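Local coordinates for protein carbonic anhydrase (Trichomonas vaginalis, PDB 6Y04) that probably catalyses the reversible hydration of carbon dioxide to hydrogencarbonate, as a beta-class carbonic anhydrase with one zinc ion per subunit, at residues A[31-36]-A[86-91]. Residues are numbered along the deposited sequence; the frame is centred on the assembly and turned at random.
Sequences HIAIVT and LGVQEI
His-31 O takes two backbone N-H groups of segment 86-91, and this shared acceptor starts the pairing of neighbouring parallel strands 32-36 and 90-96 in the mixed sheet of the beta-class carbonic anhydrase fold, away from the zinc site. Gln-89 N lies 2.7 Å from His-31 O in a nearly straight bond (174° at the hydrogen), tilted from the carbonyl plane; Glu-90 N, 3.2 Å from His-31 O, lies in that plane, but its bond is more bent (139°). Two residues on along 31-36, Ala-33 N donates to Glu-90 O at 2.9 Å, which sets the register Ile-32 with Glu-90 and Ala-33 with Ile-91. Among side chains, the extended Gln-89 runs alongside His-31, amide and imidazole planes 22° apart, with Gln-89 NE2 above one ring face, offset toward the rim. Val-88 CG1, anti to its backbone N, reaches Ala-33 CB at 3.9 Å, on the sheet face that Ile-91 shares. On the other face Ile-32 CG2 meets Glu-90 CB, while Glu-90 OE1 is hydrogen-bonded to Tyr-182 OH and His-164 NE2. Gly-87, with positive phi, first leaves helical backbone angles after helix 74-85, whose Leu-79 and Ile-83 pack on Ile-91; strand 57-61 flanks 32-36 on its other edge.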
# COMPACT_ATOMS: atom_id res chain seq x y z
N HIS A 31 -5.22 17.01 1.25
CA HIS A 31 -3.77 17.18 1.24
C HIS A 31 -3.11 16.30 2.29
O HIS A 31 -2.15 16.71 2.94
CB HIS A 31 -3.39 18.66 1.43
CG HIS A 31 -4.18 19.62 0.61
ND1 HIS A 31 -4.01 19.74 -0.77
CD2 HIS A 31 -5.13 20.51 0.96
CE1 HIS A 31 -4.85 20.64 -1.23
NE2 HIS A 31 -5.53 21.14 -0.19
N ILE A 32 -3.62 15.07 2.44
CA ILE A 32 -3.11 14.16 3.45
C ILE A 32 -2.77 12.80 2.83
O ILE A 32 -3.42 12.36 1.88
CB ILE A 32 -4.08 14.04 4.65
CG1 ILE A 32 -5.44 13.48 4.23
CG2 ILE A 32 -4.20 15.37 5.38
CD1 ILE A 32 -6.37 13.20 5.40
N ALA A 33 -1.74 12.17 3.38
CA ALA A 33 -1.37 10.81 3.03
C ALA A 33 -1.56 9.92 4.25
O ALA A 33 -1.13 10.28 5.35
CB ALA A 33 0.07 10.79 2.55
N ILE A 34 -2.20 8.76 4.05
CA ILE A 34 -2.32 7.72 5.06
C ILE A 34 -1.41 6.56 4.70
O ILE A 34 -1.48 6.05 3.58
CB ILE A 34 -3.78 7.24 5.21
CG1 ILE A 34 -4.80 8.38 5.24
CG2 ILE A 34 -3.93 6.30 6.41
CD1 ILE A 34 -4.72 9.31 6.44
N VAL A 35 -0.56 6.13 5.65
CA VAL A 35 0.19 4.89 5.54
C VAL A 35 -0.37 3.87 6.53
O VAL A 35 -0.37 4.11 7.73
CB VAL A 35 1.71 5.10 5.73
CG1 VAL A 35 2.49 3.80 5.62
CG2 VAL A 35 2.28 6.15 4.77
N THR A 36 -0.85 2.74 6.02
CA THR A 36 -1.44 1.75 6.90
C THR A 36 -1.07 0.34 6.44
O THR A 36 -0.26 0.18 5.52
CB THR A 36 -2.93 2.02 7.16
OG1 THR A 36 -3.30 1.32 8.34
CG2 THR A 36 -3.83 1.63 6.01
N LEU A 86 1.66 15.79 -5.68
CA LEU A 86 0.22 15.76 -5.47
C LEU A 86 -0.26 16.69 -4.36
O LEU A 86 -1.45 16.71 -4.05
CB LEU A 86 -0.22 14.31 -5.22
CG LEU A 86 -0.14 13.38 -6.43
CD1 LEU A 86 -0.34 11.94 -5.99
CD2 LEU A 86 -1.15 13.77 -7.50
N GLY A 87 0.66 17.46 -3.75
CA GLY A 87 0.29 18.55 -2.87
C GLY A 87 -0.04 18.14 -1.44
O GLY A 87 -0.67 18.91 -0.71
N VAL A 88 0.40 16.95 -1.01
CA VAL A 88 0.14 16.48 0.34
C VAL A 88 0.95 17.31 1.34
O VAL A 88 2.13 17.54 1.14
CB VAL A 88 0.38 14.96 0.50
CG1 VAL A 88 0.57 14.56 1.95
CG2 VAL A 88 -0.73 14.13 -0.14
N GLN A 89 0.30 17.70 2.44
CA GLN A 89 0.89 18.58 3.45
C GLN A 89 1.03 17.88 4.80
O GLN A 89 1.71 18.40 5.68
CB GLN A 89 0.03 19.83 3.65
CG GLN A 89 -0.15 20.66 2.39
CD GLN A 89 -1.27 21.66 2.58
OE1 GLN A 89 -2.01 21.62 3.56
NE2 GLN A 89 -1.41 22.58 1.64
N GLU A 90 0.38 16.71 4.97
CA GLU A 90 0.39 16.00 6.24
C GLU A 90 0.47 14.50 5.99
O GLU A 90 -0.18 13.98 5.07
CB GLU A 90 -0.86 16.34 7.06
CG GLU A 90 -0.90 17.77 7.57
CD GLU A 90 -2.01 18.09 8.55
OE1 GLU A 90 -2.18 17.34 9.52
OE2 GLU A 90 -2.73 19.10 8.33
N ILE A 91 1.25 13.80 6.82
CA ILE A 91 1.35 12.36 6.72
C ILE A 91 0.86 11.73 8.02
O ILE A 91 1.32 12.10 9.10
CB ILE A 91 2.79 11.91 6.37
CG1 ILE A 91 3.28 12.49 5.04
CG2 ILE A 91 2.92 10.39 6.40
CD1 ILE A 91 4.78 12.34 4.82
O HOH W 1 -3.25 17.32 -2.56